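Local coordinates for protein SAP-like pentraxin (Limulus polyphemus, PDB 3FLP) that probably acts as a calcium-dependent lectin of the pentraxin family, with two calcium ions per subunit and subunits assembled into doubly stacked heptameric rings, at residues E93-G97 and Q98-V102; V105-G108 and V109-R112; A172-T175 and H176-S179; I194-E198 and D199-A203. All blocks are in the same frame, centred on the assembly; numbering follows the deposited sequence.

Contact 1 (E93-G97 and Q98-V102); sequences EIELG and QWYHV
Tyr-100 is the side chain that ties this bend together, meeting Ile-94 with its ring and Glu-95 with its hydroxyl. Methyl CD1 of Ile-94 sits over the middle of one ring face, 3.5 Å from the ring centroid and only 5° off the normal, a CH-pi contact in which all six ring carbons share about equally. At its far end, Tyr-100 OH accepts a nearly straight hydrogen bond from the backbone N of Glu-95 (2.7 Å), which anchors the hydroxyl end of the ring. Tyr-100 CG lies anti to its carbonyl carbon (chi1 -58°), and this swings the phenol back across the turn.

That turn is type II, running from Glu-95 to Gln-98, and is closed by Gln-98 N donating to Glu-95 O at 3.0 Å. Gly-97 takes the corner with positive phi (97°), a backbone shape in which any side chain would run into the carbonyl oxygen of Leu-96. The bend of Gln-98 at chi2 brings its NE2 back over the turn, where a water bridges it (2.9 Å) to Leu-96 O (2.8 Å). The same NE2 bonds to Ala-172 O of the second subunit, while the carboxylate of Glu-95 forms a salt bridge with Arg-112 of that subunit.

The bend leads into strand 100-107, which pairs with strand 33-42 on the same sheet; Ile-94 also packs on Leu-74 of strand 73-80.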
loop_
_atom_site.group_PDB
_atom_site.type_symbol
_atom_site.label_atom_id
_atom_site.label_comp_id
_atom_site.label_asym_id
_atom_site.label_seq_id
_atom_site.Cartn_x
_atom_site.Cartn_y
_atom_site.Cartn_z
ATOM N N GLU A 93 -34.082 23.845 23.217
ATOM C CA GLU A 93 -34.025 25.231 23.642
ATOM C C GLU A 93 -33.057 25.992 22.750
ATOM O O GLU A 93 -31.915 25.582 22.568
ATOM C CB GLU A 93 -33.589 25.336 25.102
ATOM C CG GLU A 93 -33.494 26.772 25.580
ATOM C CD GLU A 93 -33.637 26.907 27.080
ATOM O OE1 GLU A 93 -32.952 26.167 27.817
ATOM O OE2 GLU A 93 -34.434 27.764 27.520
ATOM N N ILE A 94 -33.526 27.100 22.190
ATOM C CA ILE A 94 -32.709 27.906 21.303
ATOM C C ILE A 94 -31.959 29.020 22.020
ATOM O O ILE A 94 -32.537 29.784 22.791
ATOM C CB ILE A 94 -33.564 28.564 20.176
ATOM C CG1 ILE A 94 -34.133 27.491 19.242
ATOM C CG2 ILE A 94 -32.713 29.569 19.392
ATOM C CD1 ILE A 94 -33.073 26.721 18.450
ATOM N N GLU A 95 -30.662 29.097 21.761
ATOM C CA GLU A 95 -29.835 30.153 22.319
ATOM C C GLU A 95 -29.451 30.998 21.117
ATOM O O GLU A 95 -28.730 30.526 20.233
ATOM C CB GLU A 95 -28.573 29.586 22.972
ATOM C CG GLU A 95 -28.828 28.772 24.233
ATOM C CD GLU A 95 -29.707 29.508 25.235
ATOM O OE1 GLU A 95 -29.450 30.709 25.497
ATOM O OE2 GLU A 95 -30.653 28.879 25.763
ATOM N N LEU A 96 -29.953 32.230 21.065
ATOM C CA LEU A 96 -29.633 33.111 19.947
ATOM C C LEU A 96 -28.117 33.218 19.850
ATOM O O LEU A 96 -27.430 33.334 20.867
ATOM C CB LEU A 96 -30.251 34.498 20.152
ATOM C CG LEU A 96 -31.782 34.560 20.236
ATOM C CD1 LEU A 96 -32.233 36.001 20.476
ATOM C CD2 LEU A 96 -32.395 34.021 18.947
ATOM N N GLY A 97 -27.596 33.156 18.630
ATOM C CA GLY A 97 -26.159 33.234 18.451
ATOM C C GLY A 97 -25.491 31.872 18.316
ATOM O O GLY A 97 -24.297 31.804 18.026
ATOM N N GLN A 98 -26.244 30.793 18.540
ATOM C CA GLN A 98 -25.710 29.433 18.401
ATOM C C GLN A 98 -26.204 28.792 17.102
ATOM O O GLN A 98 -27.248 29.173 16.571
ATOM C CB GLN A 98 -26.118 28.549 19.584
ATOM C CG GLN A 98 -25.432 28.927 20.888
ATOM C CD GLN A 98 -23.923 28.947 20.751
ATOM O OE1 GLN A 98 -23.290 27.908 20.557
ATOM N NE2 GLN A 98 -23.338 30.136 20.832
ATOM N N TRP A 99 -25.441 27.825 16.599
ATOM C CA TRP A 99 -25.779 27.127 15.362
ATOM C C TRP A 99 -26.732 25.959 15.570
ATOM O O TRP A 99 -26.659 25.254 16.574
ATOM C CB TRP A 99 -24.519 26.583 14.686
ATOM C CG TRP A 99 -23.636 27.601 14.033
ATOM C CD1 TRP A 99 -22.433 28.078 14.501
ATOM C CD2 TRP A 99 -23.843 28.219 12.753
ATOM N NE1 TRP A 99 -21.883 28.943 13.583
ATOM C CE2 TRP A 99 -22.725 29.049 12.503
ATOM C CE3 TRP A 99 -24.866 28.149 11.793
ATOM C CZ2 TRP A 99 -22.600 29.804 11.329
ATOM C CZ3 TRP A 99 -24.744 28.900 10.626
ATOM C CH2 TRP A 99 -23.616 29.714 10.405
ATOM N N TYR A 100 -27.617 25.754 14.598
ATOM C CA TYR A 100 -28.575 24.652 14.625
ATOM C C TYR A 100 -28.793 24.207 13.188
ATOM O O TYR A 100 -28.687 25.012 12.262
ATOM C CB TYR A 100 -29.924 25.095 15.214
ATOM C CG TYR A 100 -29.827 25.640 16.617
ATOM C CD1 TYR A 100 -29.604 26.997 16.844
ATOM C CD2 TYR A 100 -29.888 24.786 17.718
ATOM C CE1 TYR A 100 -29.438 27.492 18.128
ATOM C CE2 TYR A 100 -29.717 25.271 19.022
ATOM C CZ TYR A 100 -29.489 26.623 19.218
ATOM O OH TYR A 100 -29.290 27.109 20.498
ATOM N N HIS A 101 -29.061 22.924 12.984
ATOM C CA HIS A 101 -29.343 22.464 11.639
ATOM C C HIS A 101 -30.852 22.338 11.583
ATOM O O HIS A 101 -31.468 21.711 12.443
ATOM C CB HIS A 101 -28.689 21.115 11.321
ATOM C CG HIS A 101 -28.841 20.712 9.885
ATOM N ND1 HIS A 101 -29.984 20.115 9.394
ATOM C CD2 HIS A 101 -28.027 20.900 8.817
ATOM C CE1 HIS A 101 -29.867 19.954 8.087
ATOM N NE2 HIS A 101 -28.690 20.422 7.712
ATOM N N VAL A 102 -31.449 22.954 10.577
ATOM C CA VAL A 102 -32.893 22.920 10.430
ATOM C C VAL A 102 -33.262 22.424 9.045
ATOM O O VAL A 102 -32.592 22.734 8.057
ATOM C CB VAL A 102 -33.504 24.335 10.671
ATOM C CG1 VAL A 102 -34.935 24.393 10.163
ATOM C CG2 VAL A 102 -33.468 24.662 12.159
HETATM O O HOH W 1 -24.732 32.703 21.227
#

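Contact 2 (V105-G108 and V109-R112)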
loop_
_atom_site.group_PDB
_atom_site.type_symbol
_atom_site.label_atom_id
_atom_site.label_comp_id
_atom_site.label_asym_id
_atom_site.label_seq_id
_atom_site.Cartn_x
_atom_site.Cartn_y
_atom_site.Cartn_z
ATOM N N VAL A 105 -39.387 19.404 5.431
ATOM C CA VAL A 105 -39.722 18.374 4.456
ATOM C C VAL A 105 -41.189 18.524 4.053
ATOM O O VAL A 105 -42.078 18.474 4.904
ATOM C CB VAL A 105 -39.501 16.971 5.059
ATOM C CG1 VAL A 105 -40.065 15.899 4.144
ATOM C CG2 VAL A 105 -38.000 16.748 5.294
ATOM N N TRP A 106 -41.436 18.714 2.761
ATOM C CA TRP A 106 -42.799 18.879 2.273
ATOM C C TRP A 106 -43.122 17.974 1.098
ATOM O O TRP A 106 -42.338 17.854 0.155
ATOM C CB TRP A 106 -43.064 20.319 1.829
ATOM C CG TRP A 106 -44.420 20.469 1.185
ATOM C CD1 TRP A 106 -45.636 20.384 1.804
ATOM C CD2 TRP A 106 -44.693 20.673 -0.206
ATOM N NE1 TRP A 106 -46.651 20.522 0.885
ATOM C CE2 TRP A 106 -46.101 20.702 -0.357
ATOM C CE3 TRP A 106 -43.886 20.835 -1.341
ATOM C CZ2 TRP A 106 -46.721 20.888 -1.597
ATOM C CZ3 TRP A 106 -44.504 21.019 -2.579
ATOM C CH2 TRP A 106 -45.910 21.044 -2.693
ATOM N N SER A 107 -44.298 17.362 1.150
ATOM C CA SER A 107 -44.745 16.487 0.082
ATOM C C SER A 107 -46.161 16.864 -0.326
ATOM O O SER A 107 -47.097 16.719 0.460
ATOM C CB SER A 107 -44.720 15.029 0.544
ATOM O OG SER A 107 -45.141 14.171 -0.501
ATOM N N GLY A 108 -46.312 17.356 -1.549
ATOM C CA GLY A 108 -47.628 17.722 -2.029
ATOM C C GLY A 108 -48.392 16.486 -2.461
ATOM O O GLY A 108 -49.612 16.533 -2.645
ATOM N N VAL A 109 -47.679 15.374 -2.623
ATOM C CA VAL A 109 -48.310 14.130 -3.042
ATOM C C VAL A 109 -49.302 13.665 -1.982
ATOM O O VAL A 109 -50.429 13.296 -2.308
ATOM C CB VAL A 109 -47.266 13.002 -3.284
ATOM C CG1 VAL A 109 -47.960 11.756 -3.771
ATOM C CG2 VAL A 109 -46.230 13.450 -4.315
ATOM N N ASP A 110 -48.886 13.689 -0.716
ATOM C CA ASP A 110 -49.756 13.268 0.375
ATOM C C ASP A 110 -50.115 14.419 1.312
ATOM O O ASP A 110 -50.901 14.245 2.237
ATOM C CB ASP A 110 -49.096 12.125 1.170
ATOM C CG ASP A 110 -47.818 12.556 1.895
ATOM O OD1 ASP A 110 -47.327 13.689 1.668
ATOM O OD2 ASP A 110 -47.300 11.746 2.693
ATOM N N GLY A 111 -49.542 15.594 1.063
ATOM C CA GLY A 111 -49.823 16.752 1.897
ATOM C C GLY A 111 -49.185 16.704 3.279
ATOM O O GLY A 111 -49.658 17.350 4.215
ATOM N N ARG A 112 -48.105 15.944 3.417
ATOM C CA ARG A 112 -47.428 15.834 4.701
ATOM C C ARG A 112 -46.257 16.793 4.852
ATOM O O ARG A 112 -45.455 16.979 3.936
ATOM C CB ARG A 112 -46.930 14.405 4.938
ATOM C CG ARG A 112 -46.105 14.259 6.211
ATOM C CD ARG A 112 -45.818 12.807 6.530
ATOM N NE ARG A 112 -47.047 12.063 6.782
ATOM C CZ ARG A 112 -47.090 10.780 7.120
ATOM N NH1 ARG A 112 -45.967 10.082 7.250
ATOM N NH2 ARG A 112 -48.261 10.193 7.328
#
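Ser-107 N donates to Arg-112 O at 3.0 Å across this reversal. Inside the loop, OD1 of Asp-110 accepts from the backbone N of Arg-112 (3.0 Å), two residues on, making an Asx turn; the N-H reaches the carboxylate from above, 61° out of its plane. With chi1 at 65°, Asp-110 CG is tucked between its own N and carbonyl carbon, which folds the acid back over the loop. The same OD1 also lies 3.1 Å from Ser-107 OG, a weak bond whose proton is not settled; OG is also hydrogen-bonded to Gln-33 NE2. A weak, bent bond from Gly-111 N to Ser-107 O (2.8 Å) crosses the middle.

Packing is tight round Gly-108. Its N lies over one face of the Trp-106 indole, and a CB here would collide with Trp-106 CZ2. Val-109 sets CB 3.7 Å from Ser-107 OG. Arg-112 stretches away from the loop to salt bridges with Glu-126 and with Glu-95 of the third subunit.

The whole is a beta-hairpin connection between neighbouring antiparallel strands 100-107 and 112-117 of the pentraxin beta-sandwich, its loop turned to a subunit interface.

Contact 3 (A172-T175 and H176-S179)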
loop_
_atom_site.group_PDB
_atom_site.type_symbol
_atom_site.label_atom_id
_atom_site.label_comp_id
_atom_site.label_asym_id
_atom_site.label_seq_id
_atom_site.Cartn_x
_atom_site.Cartn_y
_atom_site.Cartn_z
ATOM N N ALA A 172 -39.116 14.353 -0.995
ATOM C CA ALA A 172 -39.415 14.438 0.431
ATOM C C ALA A 172 -38.527 13.441 1.167
ATOM O O ALA A 172 -38.888 12.275 1.323
ATOM C CB ALA A 172 -40.881 14.116 0.687
ATOM N N LEU A 173 -37.362 13.913 1.606
ATOM C CA LEU A 173 -36.397 13.088 2.316
ATOM C C LEU A 173 -36.980 12.390 3.547
ATOM O O LEU A 173 -37.848 12.933 4.231
ATOM C CB LEU A 173 -35.187 13.948 2.708
ATOM C CG LEU A 173 -34.015 14.002 1.713
ATOM C CD1 LEU A 173 -34.491 14.365 0.334
ATOM C CD2 LEU A 173 -32.971 15.003 2.203
ATOM N N THR A 174 -36.508 11.175 3.810
ATOM C CA THR A 174 -36.971 10.415 4.964
ATOM C C THR A 174 -36.288 10.909 6.239
ATOM O O THR A 174 -35.309 11.657 6.196
ATOM C CB THR A 174 -36.650 8.910 4.837
ATOM O OG1 THR A 174 -35.224 8.737 4.837
ATOM C CG2 THR A 174 -37.256 8.317 3.541
ATOM N N THR A 175 -36.813 10.473 7.372
ATOM C CA THR A 175 -36.266 10.833 8.665
ATOM C C THR A 175 -34.798 10.425 8.741
ATOM O O THR A 175 -33.954 11.204 9.194
ATOM C CB THR A 175 -37.074 10.146 9.786
ATOM O OG1 THR A 175 -38.351 10.787 9.886
ATOM C CG2 THR A 175 -36.350 10.220 11.121
ATOM N N HIS A 176 -34.490 9.212 8.283
ATOM C CA HIS A 176 -33.113 8.729 8.310
ATOM C C HIS A 176 -32.196 9.575 7.431
ATOM O O HIS A 176 -31.071 9.895 7.821
ATOM C CB HIS A 176 -33.030 7.269 7.851
ATOM C CG HIS A 176 -31.626 6.800 7.611
ATOM N ND1 HIS A 176 -30.689 6.703 8.620
ATOM C CD2 HIS A 176 -30.985 6.453 6.469
ATOM C CE1 HIS A 176 -29.532 6.321 8.110
ATOM N NE2 HIS A 176 -29.684 6.163 6.807
ATOM N N GLN A 177 -32.670 9.924 6.240
ATOM C CA GLN A 177 -31.871 10.728 5.326
ATOM C C GLN A 177 -31.563 12.122 5.885
ATOM O O GLN A 177 -30.462 12.634 5.702
ATOM C CB GLN A 177 -32.574 10.831 3.971
ATOM C CG GLN A 177 -32.683 9.488 3.256
ATOM C CD GLN A 177 -33.361 9.604 1.902
ATOM O OE1 GLN A 177 -34.414 10.237 1.774
ATOM N NE2 GLN A 177 -32.768 8.990 0.889
ATOM N N VAL A 178 -32.522 12.732 6.572
ATOM C CA VAL A 178 -32.286 14.055 7.140
ATOM C C VAL A 178 -31.172 13.987 8.190
ATOM O O VAL A 178 -30.369 14.910 8.307
ATOM C CB VAL A 178 -33.562 14.639 7.781
ATOM C CG1 VAL A 178 -33.251 15.964 8.453
ATOM C CG2 VAL A 178 -34.619 14.863 6.711
ATOM N N SER A 179 -31.103 12.888 8.938
ATOM C CA SER A 179 -30.061 12.760 9.948
ATOM C C SER A 179 -28.690 12.667 9.278
ATOM O O SER A 179 -27.699 13.142 9.832
ATOM C CB SER A 179 -30.297 11.537 10.847
ATOM O OG SER A 179 -29.965 10.329 10.195
#
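Thr-174 and Gln-177 form a capping box at the start of helix 175-182, the helix that lies against one sheet of the pentraxin fold. The glutamine side chain can be followed outward. Its CB, 3.5 Å from Thr-174 OG1, also passes close to the threonine carbonyl oxygen. CG comes nearer still, 3.1 Å from the same OG1, in a snug fit. Beyond CG the chain is extended (chi2 -179°), which carries the amide back past the first turn to the residue that precedes the helix. There OE1 takes the backbone N-H of Thr-174 at 3.1 Å; the bond is nearly straight and arrives in the carbonyl plane, on a lone pair. OE1 also touches CA and CG of Leu-173, whose side chain runs across the glutamine at about a right angle. NE2 turns outward and bonds to the His-213 carbonyl of the third subunit, so the amide has both ends engaged and its flip is settled.

Thr-174 returns the bond. Its OG1 stands between its own N and carbonyl carbon (chi1 65°), a setting that points it at the first turn, where it accepts from Gln-177 N at 3.1 Å and satisfies that N-H. The first regular helical bond follows from Val-178 N to Thr-174 O (3.0 Å), and Leu-173 CB rests on Val-178 CG2, whose side chain in turn packs on Cys-103 and Val-105 of strand 100-107.

Farther along, the hydroxyl OG of Ser-179 curls back and donates to His-176 O at 2.7 Å.

Contact 4 (I194-E198 and D199-A203)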
loop_
_atom_site.group_PDB
_atom_site.type_symbol
_atom_site.label_atom_id
_atom_site.label_comp_id
_atom_site.label_asym_id
_atom_site.label_seq_id
_atom_site.Cartn_x
_atom_site.Cartn_y
_atom_site.Cartn_z
ATOM N N ILE A 194 -30.993 22.940 -5.359
ATOM C CA ILE A 194 -30.060 23.989 -4.962
ATOM C C ILE A 194 -28.949 23.356 -4.135
ATOM O O ILE A 194 -29.214 22.656 -3.159
ATOM C CB ILE A 194 -30.724 25.090 -4.090
ATOM C CG1 ILE A 194 -31.645 25.964 -4.943
ATOM C CG2 ILE A 194 -29.651 25.965 -3.442
ATOM C CD1 ILE A 194 -32.323 27.075 -4.151
ATOM N N SER A 195 -27.709 23.584 -4.551
ATOM C CA SER A 195 -26.551 23.081 -3.832
ATOM C C SER A 195 -25.773 24.326 -3.417
ATOM O O SER A 195 -25.362 25.111 -4.266
ATOM C CB SER A 195 -25.692 22.189 -4.732
ATOM O OG SER A 195 -24.523 21.767 -4.042
ATOM N N TRP A 196 -25.593 24.506 -2.111
ATOM C CA TRP A 196 -24.905 25.671 -1.577
ATOM C C TRP A 196 -23.607 26.029 -2.300
ATOM O O TRP A 196 -22.705 25.206 -2.425
ATOM C CB TRP A 196 -24.615 25.466 -0.090
ATOM C CG TRP A 196 -24.163 26.718 0.620
ATOM C CD1 TRP A 196 -23.088 26.847 1.454
ATOM C CD2 TRP A 196 -24.830 27.987 0.633
ATOM N NE1 TRP A 196 -23.050 28.112 1.994
ATOM C CE2 TRP A 196 -24.109 28.831 1.509
ATOM C CE3 TRP A 196 -25.972 28.489 -0.005
ATOM C CZ2 TRP A 196 -24.495 30.150 1.764
ATOM C CZ3 TRP A 196 -26.354 29.800 0.247
ATOM C CH2 TRP A 196 -25.618 30.615 1.126
ATOM N N MET A 197 -23.537 27.271 -2.769
ATOM C CA MET A 197 -22.374 27.792 -3.471
ATOM C C MET A 197 -22.117 27.165 -4.850
ATOM O O MET A 197 -21.075 27.419 -5.461
ATOM C CB MET A 197 -21.126 27.659 -2.588
ATOM C CG MET A 197 -21.231 28.369 -1.234
ATOM S SD MET A 197 -21.685 30.129 -1.348
ATOM C CE MET A 197 -20.140 30.871 -2.005
ATOM N N GLU A 198 -23.043 26.343 -5.333
ATOM C CA GLU A 198 -22.898 25.747 -6.661
ATOM C C GLU A 198 -24.000 26.288 -7.575
ATOM O O GLU A 198 -24.003 26.041 -8.777
ATOM C CB GLU A 198 -22.967 24.213 -6.608
ATOM C CG GLU A 198 -21.838 23.565 -5.799
ATOM C CD GLU A 198 -21.711 22.061 -6.034
ATOM O OE1 GLU A 198 -22.750 21.365 -6.103
ATOM O OE2 GLU A 198 -20.568 21.569 -6.139
ATOM N N ASP A 199 -24.943 27.018 -6.985
ATOM C CA ASP A 199 -26.034 27.637 -7.725
ATOM C C ASP A 199 -25.950 29.136 -7.443
ATOM O O ASP A 199 -26.093 29.583 -6.306
ATOM C CB ASP A 199 -27.378 27.050 -7.274
ATOM C CG ASP A 199 -27.608 25.639 -7.822
ATOM O OD1 ASP A 199 -27.772 25.505 -9.055
ATOM O OD2 ASP A 199 -27.613 24.671 -7.030
ATOM N N SER A 200 -25.688 29.899 -8.492
ATOM C CA SER A 200 -25.523 31.346 -8.404
ATOM C C SER A 200 -26.657 32.115 -7.753
ATOM O O SER A 200 -27.830 31.808 -7.947
ATOM C CB SER A 200 -25.304 31.914 -9.809
ATOM O OG SER A 200 -24.192 31.292 -10.421
ATOM N N PHE A 201 -26.292 33.137 -6.993
ATOM C CA PHE A 201 -27.274 33.981 -6.337
ATOM C C PHE A 201 -26.767 35.406 -6.208
ATOM O O PHE A 201 -25.559 35.645 -6.119
ATOM C CB PHE A 201 -27.637 33.407 -4.963
ATOM C CG PHE A 201 -26.466 33.219 -4.033
ATOM C CD1 PHE A 201 -25.980 34.283 -3.274
ATOM C CD2 PHE A 201 -25.874 31.968 -3.890
ATOM C CE1 PHE A 201 -24.919 34.102 -2.376
ATOM C CE2 PHE A 201 -24.816 31.774 -2.997
ATOM C CZ PHE A 201 -24.337 32.845 -2.237
ATOM N N VAL A 202 -27.694 36.352 -6.238
ATOM C CA VAL A 202 -27.361 37.755 -6.101
ATOM C C VAL A 202 -27.306 38.070 -4.610
ATOM O O VAL A 202 -28.164 37.627 -3.848
ATOM C CB VAL A 202 -28.437 38.641 -6.758
ATOM C CG1 VAL A 202 -28.116 40.106 -6.545
ATOM C CG2 VAL A 202 -28.511 38.350 -8.235
ATOM N N ALA A 203 -26.287 38.809 -4.192
ATOM C CA ALA A 203 -26.144 39.202 -2.792
ATOM C C ALA A 203 -26.412 40.700 -2.769
ATOM O O ALA A 203 -25.845 41.446 -3.572
ATOM C CB ALA A 203 -24.740 38.905 -2.296
HETATM O O HOH W 2 -25.837 28.583 -3.659
#
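Asp-199 reaches back over a tight turn to Ser-195, in the connection that carries the chain from strand 194-195 to strand 201-204, from one sheet of the pentraxin beta-sandwich to the other. Its CG is anti to its carbonyl carbon (chi1 -75°), directing OD2 at the end of the first strand. There OD2 accepts from Ser-195 N at 2.7 Å, end-on to the C-O bond, and brushes Ile-194 CA. The bond back from Asp-199 N to Ser-195 O is weak.

Ser-195 has a second carboxylate: its OG donates to Glu-198 OE1 (2.7 Å), striking it from above the carboxylate plane. The two acids thus hold one serine by two different groups, its backbone N and its hydroxyl, with their oxygens well separated. Met-197 makes the corner with positive phi, and a water links its N to Asp-199 O, both at 2.8 Å.

Phe-201 CG stands between its own N and carbonyl carbon (chi1 57°), which turns the ring toward Trp-196 and Met-197. It lies nearly parallel to the six-membered ring of Trp-196 (8°) but slid so far that they barely overlap, Phe-201 CE2 meeting Trp-196 CZ3. Trp-196 NE1 bonds to Val-7 O. Strand 201-204 continues its sheet by pairing with a strand of the fourth subunit.

Bent at chi2 and chi3, Met-197 lays SD over a face of the Trp-196 indole and in the plane of the Phe-201 ring, with SD 3.9 Å from Phe-201 CZ, a Met-aromatic contact at the ring edge.

Along the chain the contacts come in numerical order, none enclosing another. Contacts 1 and 2 mark the two ends of strand 100-107, their centres 26 Å apart: one leads into the strand, the other turns out of it. Contact 3 lies between them, its centre 13 Å from that of contact 2, and touches it where Ala-172 packs on Val-105 and Ser-107. Contact 4 stands apart, its centre 23 to 25 Å from the centres of the others, where the chain passes between the two sheets. Contacts 2 and 3 both face the third subunit, contact 1 the second and contact 4 the fourth, so these local turns also furnish surfaces that build the oligomer.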